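Local coordinates for DNA replication protein DnaC (PDB 3ECC) that probably acts as an ATP-binding helicase loader of the AAA+ type, helping to place the replicative helicase on DNA at replication initiation, at residues A[31-36]-A[133-138]; A[109-114]-A[139-144]; A[124-129]-A[168-173]. All coordinates share one frame; numbering follows the deposited sequence.

Contact 1 of 3, residues A[31-36]-A[133-138]; sequences HNFNPE and LKSTII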
loop_
_atom_site.group_PDB
_atom_site.type_symbol
_atom_site.label_atom_id
_atom_site.label_comp_id
_atom_site.label_asym_id
_atom_site.label_seq_id
_atom_site.Cartn_x
_atom_site.Cartn_y
_atom_site.Cartn_z
ATOM N N HIS A 31 -0.634 -15.856 6.109
ATOM C CA HIS A 31 -0.868 -17.282 6.193
ATOM C C HIS A 31 -1.934 -17.757 5.194
ATOM O O HIS A 31 -1.793 -18.824 4.589
ATOM C CB HIS A 31 -1.256 -17.679 7.621
ATOM C CG HIS A 31 -1.335 -19.156 7.830
ATOM N ND1 HIS A 31 -2.514 -19.801 8.146
ATOM C CD2 HIS A 31 -0.389 -20.120 7.739
ATOM C CE1 HIS A 31 -2.285 -21.098 8.251
ATOM N NE2 HIS A 31 -1.004 -21.318 8.011
ATOM N N ASN A 32 -2.978 -16.955 5.005
ATOM C CA ASN A 32 -4.098 -17.350 4.158
ATOM C C ASN A 32 -4.030 -16.783 2.761
ATOM O O ASN A 32 -5.053 -16.664 2.094
ATOM C CB ASN A 32 -5.412 -16.925 4.802
ATOM C CG ASN A 32 -5.748 -17.747 6.014
ATOM O OD1 ASN A 32 -5.104 -18.762 6.282
ATOM N ND2 ASN A 32 -6.767 -17.324 6.759
ATOM N N PHE A 33 -2.826 -16.439 2.316
ATOM C CA PHE A 33 -2.654 -15.648 1.109
ATOM C C PHE A 33 -2.760 -16.451 -0.194
ATOM O O PHE A 33 -1.934 -17.326 -0.480
ATOM C CB PHE A 33 -1.328 -14.890 1.166
ATOM C CG PHE A 33 -1.150 -13.899 0.053
ATOM C CD1 PHE A 33 -1.810 -12.671 0.079
ATOM C CD2 PHE A 33 -0.332 -14.192 -1.023
ATOM C CE1 PHE A 33 -1.653 -11.756 -0.944
ATOM C CE2 PHE A 33 -0.168 -13.276 -2.050
ATOM C CZ PHE A 33 -0.832 -12.056 -2.007
ATOM N N ASN A 34 -3.797 -16.145 -0.964
ATOM C CA ASN A 34 -3.915 -16.600 -2.339
ATOM C C ASN A 34 -3.840 -15.367 -3.229
ATOM O O ASN A 34 -4.730 -14.504 -3.180
ATOM C CB ASN A 34 -5.248 -17.332 -2.553
ATOM C CG ASN A 34 -5.325 -18.047 -3.903
ATOM O OD1 ASN A 34 -4.517 -17.803 -4.802
ATOM N ND2 ASN A 34 -6.303 -18.940 -4.042
ATOM N N PRO A 35 -2.771 -15.269 -4.037
ATOM C CA PRO A 35 -2.600 -14.134 -4.950
ATOM C C PRO A 35 -3.744 -14.017 -5.962
ATOM O O PRO A 35 -3.929 -12.967 -6.577
ATOM C CB PRO A 35 -1.279 -14.449 -5.669
ATOM C CG PRO A 35 -1.050 -15.910 -5.448
ATOM C CD PRO A 35 -1.653 -16.224 -4.123
ATOM N N GLU A 36 -4.526 -15.087 -6.093
ATOM C CA GLU A 36 -5.654 -15.125 -7.019
ATOM C C GLU A 36 -6.914 -14.496 -6.415
ATOM O O GLU A 36 -7.934 -14.370 -7.086
ATOM C CB GLU A 36 -5.930 -16.569 -7.470
ATOM C CG GLU A 36 -4.855 -17.157 -8.395
ATOM C CD GLU A 36 -4.727 -16.380 -9.700
ATOM O OE1 GLU A 36 -5.761 -16.207 -10.394
ATOM O OE2 GLU A 36 -3.598 -15.951 -10.042
ATOM N N LEU A 133 -7.958 -8.697 -9.931
ATOM C CA LEU A 133 -7.731 -9.328 -8.627
ATOM C C LEU A 133 -6.257 -9.433 -8.285
ATOM O O LEU A 133 -5.752 -10.494 -7.931
ATOM C CB LEU A 133 -8.415 -10.702 -8.547
ATOM C CG LEU A 133 -9.921 -10.757 -8.828
ATOM C CD1 LEU A 133 -10.396 -12.187 -8.927
ATOM C CD2 LEU A 133 -10.722 -9.997 -7.787
ATOM N N LYS A 134 -5.565 -8.314 -8.378
ATOM C CA LYS A 134 -4.155 -8.287 -8.076
ATOM C C LYS A 134 -3.962 -7.648 -6.705
ATOM O O LYS A 134 -4.226 -6.467 -6.523
ATOM C CB LYS A 134 -3.416 -7.514 -9.163
ATOM C CG LYS A 134 -3.425 -8.196 -10.531
ATOM C CD LYS A 134 -2.262 -9.152 -10.688
ATOM C CE LYS A 134 -2.473 -10.104 -11.839
ATOM N NZ LYS A 134 -1.588 -11.288 -11.667
ATOM N N SER A 135 -3.533 -8.447 -5.734
ATOM C CA SER A 135 -3.430 -7.997 -4.343
ATOM C C SER A 135 -2.418 -6.883 -4.191
ATOM O O SER A 135 -1.305 -6.961 -4.710
ATOM C CB SER A 135 -3.078 -9.155 -3.413
ATOM O OG SER A 135 -2.199 -10.065 -4.058
ATOM N N THR A 136 -2.820 -5.839 -3.476
ATOM C CA THR A 136 -2.020 -4.635 -3.375
ATOM C C THR A 136 -2.108 -4.021 -1.983
ATOM O O THR A 136 -3.198 -3.833 -1.436
ATOM C CB THR A 136 -2.402 -3.594 -4.469
ATOM O OG1 THR A 136 -2.072 -2.276 -4.018
ATOM C CG2 THR A 136 -3.884 -3.645 -4.777
ATOM N N ILE A 137 -0.947 -3.723 -1.412
ATOM C CA ILE A 137 -0.873 -3.144 -0.080
ATOM C C ILE A 137 -0.559 -1.657 -0.155
ATOM O O ILE A 137 0.267 -1.224 -0.953
ATOM C CB ILE A 137 0.170 -3.871 0.789
ATOM C CG1 ILE A 137 -0.170 -5.364 0.877
ATOM C CG2 ILE A 137 0.246 -3.236 2.180
ATOM C CD1 ILE A 137 0.950 -6.237 1.429
ATOM N N ILE A 138 -1.233 -0.877 0.675
ATOM C CA ILE A 138 -1.120 0.573 0.624
ATOM C C ILE A 138 -0.824 1.112 2.014
ATOM O O ILE A 138 -1.363 0.626 2.999
ATOM C CB ILE A 138 -2.437 1.213 0.104
ATOM C CG1 ILE A 138 -2.678 0.858 -1.364
ATOM C CG2 ILE A 138 -2.431 2.729 0.314
ATOM C CD1 ILE A 138 -4.113 1.001 -1.791
#
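Phe33 brings the rim of its ring to Ser135, and this is the main side-chain meeting between the loop segment 31-36, which follows helix 17-31, and the segment 133-138, which leads into strand 136-141. Van der Waals packing comes first. Phe33 CZ lies 3.2 Å from Ser135 OG, with the oxygen at the ring edge and near the ring plane, while Phe33 CE1 is 3.9 Å from Ser135 CB. CG of Phe33 stands anti to the backbone N (chi1 -172°). The ring also packs on Phe29, Ile62, Ile68 and Val103. An alanine here would probably open a gap beside Ser135 and leave those apolar neighbours without the ring they pack on. At the outer end, Leu133 CD1 lies 3.8 Å from Glu36 O.

The polar bonds stay within the loop or lead out of the contact; none bridges the segments. The loop makes an Asx turn, Glu36 N donating to Asn34 OD1 at 3.0 Å from above the carbonyl plane. Ser135 OG is hydrogen-bonded to Pro102 O. Pro35 O and Leu133 O approach to 3.4 Å, but both are acceptors. Glu36 OE2 and Lys134 NZ remain 5.3 Å apart, enough for a general attraction at most.

With no hydrogen bond across it, the contact implies apposition by shape: an aromatic edge against a serine whose hydroxyl is already satisfied elsewhere.

Contact 2 of 3, residues A[109-114]-A[139-144]; sequences LGSERL and TTNYSL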
loop_
_atom_site.group_PDB
_atom_site.type_symbol
_atom_site.label_atom_id
_atom_site.label_comp_id
_atom_site.label_asym_id
_atom_site.label_seq_id
_atom_site.Cartn_x
_atom_site.Cartn_y
_atom_site.Cartn_z
ATOM N N LEU A 109 0.829 6.642 -0.413
ATOM C CA LEU A 109 -0.062 6.837 -1.558
ATOM C C LEU A 109 -0.684 8.244 -1.599
ATOM O O LEU A 109 -1.467 8.627 -0.719
ATOM C CB LEU A 109 -1.142 5.740 -1.612
ATOM C CG LEU A 109 -2.188 5.789 -2.738
ATOM C CD1 LEU A 109 -1.565 5.729 -4.132
ATOM C CD2 LEU A 109 -3.196 4.664 -2.582
ATOM N N GLY A 110 -0.284 9.006 -2.621
ATOM C CA GLY A 110 -0.770 10.362 -2.865
ATOM C C GLY A 110 -1.086 11.155 -1.615
ATOM O O GLY A 110 -2.125 11.807 -1.538
ATOM N N SER A 111 -0.181 11.116 -0.641
ATOM C CA SER A 111 -0.431 11.733 0.667
ATOM C C SER A 111 -0.778 13.223 0.564
ATOM O O SER A 111 -1.621 13.723 1.324
ATOM C CB SER A 111 0.757 11.514 1.624
ATOM O OG SER A 111 0.666 10.253 2.291
ATOM N N GLU A 112 -0.132 13.917 -0.381
ATOM C CA GLU A 112 -0.397 15.337 -0.638
ATOM C C GLU A 112 -1.320 15.532 -1.847
ATOM O O GLU A 112 -2.180 14.691 -2.117
ATOM C CB GLU A 112 0.920 16.101 -0.836
ATOM C CG GLU A 112 1.665 16.404 0.453
ATOM C CD GLU A 112 0.913 17.377 1.367
ATOM O OE1 GLU A 112 0.002 18.091 0.884
ATOM O OE2 GLU A 112 1.245 17.432 2.576
ATOM N N ARG A 113 -1.128 16.636 -2.570
ATOM C CA ARG A 113 -1.941 16.959 -3.745
ATOM C C ARG A 113 -1.195 16.686 -5.064
ATOM O O ARG A 113 -0.009 17.017 -5.213
ATOM C CB ARG A 113 -2.422 18.412 -3.678
ATOM C CG ARG A 113 -2.868 18.843 -2.280
ATOM C CD ARG A 113 -3.656 20.156 -2.306
ATOM N NE ARG A 113 -4.263 20.444 -1.006
ATOM C CZ ARG A 113 -5.321 21.231 -0.820
ATOM N NH1 ARG A 113 -5.911 21.817 -1.856
ATOM N NH2 ARG A 113 -5.796 21.425 0.407
ATOM N N LEU A 114 -1.909 16.084 -6.016
ATOM C CA LEU A 114 -1.304 15.521 -7.221
ATOM C C LEU A 114 -1.835 16.176 -8.490
ATOM O O LEU A 114 -2.979 16.619 -8.535
ATOM C CB LEU A 114 -1.593 14.025 -7.291
ATOM C CG LEU A 114 -1.250 13.155 -6.083
ATOM C CD1 LEU A 114 -2.247 12.026 -5.961
ATOM C CD2 LEU A 114 0.180 12.621 -6.169
ATOM N N THR A 139 0.063 2.095 2.094
ATOM C CA THR A 139 0.198 2.890 3.312
ATOM C C THR A 139 -0.097 4.336 2.976
ATOM O O THR A 139 0.307 4.836 1.924
ATOM C CB THR A 139 1.595 2.771 3.971
ATOM O OG1 THR A 139 2.551 3.560 3.251
ATOM C CG2 THR A 139 2.053 1.323 4.010
ATOM N N THR A 140 -0.825 5.002 3.858
ATOM C CA THR A 140 -1.289 6.344 3.579
ATOM C C THR A 140 -1.345 7.193 4.845
ATOM O O THR A 140 -1.461 6.675 5.962
ATOM C CB THR A 140 -2.678 6.333 2.867
ATOM O OG1 THR A 140 -3.042 7.667 2.496
ATOM C CG2 THR A 140 -3.757 5.730 3.770
ATOM N N ASN A 141 -1.269 8.502 4.661
ATOM C CA ASN A 141 -1.347 9.419 5.775
ATOM C C ASN A 141 -2.769 9.857 6.112
ATOM O O ASN A 141 -3.553 10.177 5.226
ATOM C CB ASN A 141 -0.484 10.630 5.500
ATOM C CG ASN A 141 0.608 10.776 6.506
ATOM O OD1 ASN A 141 0.348 10.995 7.688
ATOM N ND2 ASN A 141 1.847 10.625 6.061
ATOM N N TYR A 142 -3.090 9.866 7.402
ATOM C CA TYR A 142 -4.345 10.439 7.875
ATOM C C TYR A 142 -4.084 11.681 8.723
ATOM O O TYR A 142 -3.363 11.621 9.730
ATOM C CB TYR A 142 -5.163 9.415 8.661
ATOM C CG TYR A 142 -6.565 9.886 9.007
ATOM C CD1 TYR A 142 -7.368 10.526 8.055
ATOM C CD2 TYR A 142 -7.100 9.669 10.276
ATOM C CE1 TYR A 142 -8.656 10.964 8.373
ATOM C CE2 TYR A 142 -8.391 10.092 10.601
ATOM C CZ TYR A 142 -9.163 10.739 9.648
ATOM O OH TYR A 142 -10.443 11.157 9.968
ATOM N N SER A 143 -4.670 12.805 8.301
ATOM C CA SER A 143 -4.441 14.113 8.933
ATOM C C SER A 143 -5.157 14.285 10.287
ATOM O O SER A 143 -4.553 14.063 11.346
ATOM C CB SER A 143 -4.814 15.254 7.968
ATOM O OG SER A 143 -6.112 15.072 7.417
ATOM N N LEU A 144 -6.434 14.679 10.247
ATOM C CA LEU A 144 -7.223 14.941 11.466
ATOM C C LEU A 144 -7.306 13.704 12.383
ATOM O O LEU A 144 -7.358 12.565 11.899
ATOM C CB LEU A 144 -8.625 15.466 11.101
ATOM C CG LEU A 144 -8.698 16.663 10.132
ATOM C CD1 LEU A 144 -9.828 16.491 9.109
ATOM C CD2 LEU A 144 -8.826 18.009 10.868
#
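Leu109 and Thr139 join two elements of the nucleotide site: the loop after strand 104-107 and the end of strand 136-141. Asp107 at the end of strand 104-107 and Asp108 just after it, both seen to bind magnesium in structures of this protein, are placed in the manner of a Walker B motif. Asn141, in the beryllium fluoride pocket, holds a place consistent with the sensor 1 residue of AAA+ proteins. One backbone bond ties the segments, Leu109 N donating to Thr139 O at 3.0 Å with a C=O...N angle of 165°. The side chain of Thr139 turns elsewhere: OG1 is hydrogen-bonded to both Asp107 OD2 and Asp108 N, and the side chain lies about 4 Å (nearest atoms) from the bound magnesium ion. Ser111 OG rests 3.4 Å from Asn141 CB, and its hydrogen bond goes to Asp108 OD2. The serine thus touches one pocket residue while bonding to another, a second-shell link between them. Thr140 OG1, anti to its backbone N (chi1 -175°), comes within 3.7 Å of Leu109 O. Around this pair, strand 40-45 borders Thr139 and Thr140 through Phe43 and Val44, helix 116-131 meets Leu109 at Ile122, and helix 153-162 packs on Thr140 through Leu158.

Contact 3 of 3, residues A[124-129]-A[168-173]; sequences YIITYR and SKIYEM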
loop_
_atom_site.group_PDB
_atom_site.type_symbol
_atom_site.label_atom_id
_atom_site.label_comp_id
_atom_site.label_asym_id
_atom_site.label_seq_id
_atom_site.Cartn_x
_atom_site.Cartn_y
_atom_site.Cartn_z
ATOM N N TYR A 124 -5.286 4.431 -12.785
ATOM C CA TYR A 124 -5.031 3.371 -13.755
ATOM C C TYR A 124 -4.522 2.095 -13.087
ATOM O O TYR A 124 -5.061 1.014 -13.308
ATOM C CB TYR A 124 -4.024 3.839 -14.805
ATOM C CG TYR A 124 -3.687 2.805 -15.859
ATOM C CD1 TYR A 124 -4.683 2.048 -16.471
ATOM C CD2 TYR A 124 -2.377 2.616 -16.277
ATOM C CE1 TYR A 124 -4.376 1.103 -17.452
ATOM C CE2 TYR A 124 -2.063 1.679 -17.261
ATOM C CZ TYR A 124 -3.069 0.927 -17.844
ATOM O OH TYR A 124 -2.767 -0.004 -18.815
ATOM N N ILE A 125 -3.479 2.230 -12.271
ATOM C CA ILE A 125 -2.863 1.094 -11.597
ATOM C C ILE A 125 -3.825 0.395 -10.628
ATOM O O ILE A 125 -3.801 -0.823 -10.487
ATOM C CB ILE A 125 -1.567 1.531 -10.871
ATOM C CG1 ILE A 125 -0.460 1.815 -11.897
ATOM C CG2 ILE A 125 -1.127 0.482 -9.866
ATOM C CD1 ILE A 125 0.776 2.488 -11.307
ATOM N N ILE A 126 -4.685 1.174 -9.983
ATOM C CA ILE A 126 -5.616 0.642 -8.999
ATOM C C ILE A 126 -6.859 -0.015 -9.630
ATOM O O ILE A 126 -7.332 -1.059 -9.160
ATOM C CB ILE A 126 -6.006 1.721 -7.974
ATOM C CG1 ILE A 126 -4.849 1.915 -6.995
ATOM C CG2 ILE A 126 -7.276 1.332 -7.233
ATOM C CD1 ILE A 126 -4.784 3.274 -6.386
ATOM N N THR A 127 -7.376 0.582 -10.695
ATOM C CA THR A 127 -8.511 -0.002 -11.413
ATOM C C THR A 127 -8.116 -1.337 -12.075
ATOM O O THR A 127 -8.877 -2.306 -12.064
ATOM C CB THR A 127 -9.078 0.994 -12.448
ATOM O OG1 THR A 127 -9.473 2.189 -11.769
ATOM C CG2 THR A 127 -10.266 0.422 -13.157
ATOM N N TYR A 128 -6.911 -1.381 -12.629
ATOM C CA TYR A 128 -6.389 -2.599 -13.228
ATOM C C TYR A 128 -6.272 -3.716 -12.191
ATOM O O TYR A 128 -6.734 -4.839 -12.420
ATOM C CB TYR A 128 -5.031 -2.327 -13.857
ATOM C CG TYR A 128 -4.492 -3.465 -14.669
ATOM C CD1 TYR A 128 -4.797 -3.587 -16.031
ATOM C CD2 TYR A 128 -3.670 -4.424 -14.088
ATOM C CE1 TYR A 128 -4.298 -4.642 -16.787
ATOM C CE2 TYR A 128 -3.164 -5.483 -14.833
ATOM C CZ TYR A 128 -3.479 -5.591 -16.180
ATOM O OH TYR A 128 -2.973 -6.639 -16.911
ATOM N N ARG A 129 -5.686 -3.389 -11.043
ATOM C CA ARG A 129 -5.464 -4.362 -9.977
ATOM C C ARG A 129 -6.751 -4.708 -9.247
ATOM O O ARG A 129 -6.859 -5.780 -8.662
ATOM C CB ARG A 129 -4.398 -3.856 -9.002
ATOM C CG ARG A 129 -3.014 -3.744 -9.641
ATOM C CD ARG A 129 -1.949 -3.268 -8.669
ATOM N NE ARG A 129 -1.560 -4.315 -7.721
ATOM C CZ ARG A 129 -0.828 -5.379 -8.039
ATOM N NH1 ARG A 129 -0.402 -5.545 -9.286
ATOM N NH2 ARG A 129 -0.538 -6.291 -7.115
ATOM N N SER A 168 -13.042 4.065 -3.285
ATOM C CA SER A 168 -14.121 3.102 -3.227
ATOM C C SER A 168 -13.611 1.709 -3.566
ATOM O O SER A 168 -13.995 0.729 -2.930
ATOM C CB SER A 168 -15.218 3.525 -4.207
ATOM O OG SER A 168 -16.213 2.536 -4.362
ATOM N N LYS A 169 -12.770 1.625 -4.591
ATOM C CA LYS A 169 -12.193 0.349 -5.011
ATOM C C LYS A 169 -11.134 -0.141 -4.021
ATOM O O LYS A 169 -11.024 -1.337 -3.771
ATOM C CB LYS A 169 -11.610 0.456 -6.425
ATOM C CG LYS A 169 -12.661 0.685 -7.493
ATOM C CD LYS A 169 -12.064 0.666 -8.882
ATOM C CE LYS A 169 -13.147 0.752 -9.947
ATOM N NZ LYS A 169 -13.791 2.098 -9.960
ATOM N N ILE A 170 -10.382 0.794 -3.448
ATOM C CA ILE A 170 -9.414 0.482 -2.397
ATOM C C ILE A 170 -10.103 -0.138 -1.177
ATOM O O ILE A 170 -9.559 -1.033 -0.522
ATOM C CB ILE A 170 -8.631 1.741 -1.967
ATOM C CG1 ILE A 170 -7.676 2.185 -3.079
ATOM C CG2 ILE A 170 -7.882 1.499 -0.646
ATOM C CD1 ILE A 170 -7.053 3.546 -2.832
ATOM N N TYR A 171 -11.312 0.331 -0.893
ATOM C CA TYR A 171 -12.076 -0.153 0.240
ATOM C C TYR A 171 -12.680 -1.544 0.011
ATOM O O TYR A 171 -12.828 -2.314 0.952
ATOM C CB TYR A 171 -13.158 0.860 0.628
ATOM C CG TYR A 171 -13.883 0.526 1.911
ATOM C CD1 TYR A 171 -13.182 0.341 3.105
ATOM C CD2 TYR A 171 -15.272 0.413 1.942
ATOM C CE1 TYR A 171 -13.847 0.039 4.291
ATOM C CE2 TYR A 171 -15.941 0.110 3.118
ATOM C CZ TYR A 171 -15.226 -0.075 4.290
ATOM O OH TYR A 171 -15.885 -0.381 5.468
ATOM N N GLU A 172 -13.008 -1.880 -1.236
ATOM C CA GLU A 172 -13.508 -3.221 -1.527
ATOM C C GLU A 172 -12.404 -4.268 -1.441
ATOM O O GLU A 172 -12.599 -5.314 -0.828
ATOM C CB GLU A 172 -14.246 -3.295 -2.879
ATOM C CG GLU A 172 -14.396 -4.733 -3.439
ATOM C CD GLU A 172 -15.712 -4.982 -4.180
ATOM O OE1 GLU A 172 -15.690 -5.655 -5.236
ATOM O OE2 GLU A 172 -16.769 -4.528 -3.697
ATOM N N MET A 173 -11.252 -3.994 -2.049
ATOM C CA MET A 173 -10.189 -4.998 -2.150
ATOM C C MET A 173 -9.350 -5.177 -0.877
ATOM O O MET A 173 -8.844 -6.266 -0.609
ATOM C CB MET A 173 -9.281 -4.711 -3.355
ATOM C CG MET A 173 -9.893 -5.135 -4.710
ATOM S SD MET A 173 -9.567 -6.857 -5.278
ATOM C CE MET A 173 -8.090 -6.643 -6.280
#
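Ile126 and Ile170 meet where two helices lie beside each other on one face of the parallel P-loop sheet. Helix 116-131 belongs to the right-handed beta-alpha-beta crossover from strand 104-107 to strand 136-141, and helix 164-173 leads directly into strand 174-178. Their short axes pass 10.1 Å apart at 38°, running in broadly the same direction, and the nearest CA pairs are Thr127 with Lys169 and Ile126 with Ile170. No hydrogen bond crosses the interface, so side-chain shape carries it.

Lys169 lays its aliphatic part against helix 116-131. Its CB is 4.5 Å from Ile126 CG2, and its CD comes to 4.2 Å from Thr127 OG1, the two side chains crossing obliquely. The lysine chain runs extended as far as CE and then bends, chi4 of 69° turning NZ off that line. The Thr127 hydroxyl stands beside its own backbone N (chi1 -58°) and is hydrogen-bonded to Ser123 O one turn earlier; the nearest Lys169 atom to it is the methylene CD.

Arg129 borders the interface with the start of its side chain, but its end leads away: NH2 reaches Ser135 O and Ser101 O, and NH1 makes a weak bond to Leu99 O. Met173, bent at two successive torsions, brings its CE so near the Arg129 backbone that the modelled position of this methyl is doubtful; its side chain also touches Tyr130.

At the deeper side the isoleucines share one conformation, CG1 beside the backbone N and CD1 extended beyond it. Ile170 also packs on Ile138 of the sheet, and Ile126 CD1 lies 4.2 Å from Ile170 CD1.

In the fold
Strand 136-141 threads contacts 1 and 2, whose centres are about 22 Å apart on opposite sides of the chain's centre. Contact 2 belongs to the nucleotide end, where the side chain of Asn141 is about 4 Å from the beryllium trifluoride; contacts 1 and 3 lie away from the annotated sites. Contact 3 is about 13 Å, centre to centre, from contact 1 and about 16 Å from contact 2. Lys134 N is 2.9 Å from Arg129 O, one of the probable hydrogen bonds joining contacts 1 and 3. Contact 2 joins both of the others through Leu109, whose CD2 lies 3.6 Å from Ile138 CG2 and 4.0 Å from Ile170 CD1.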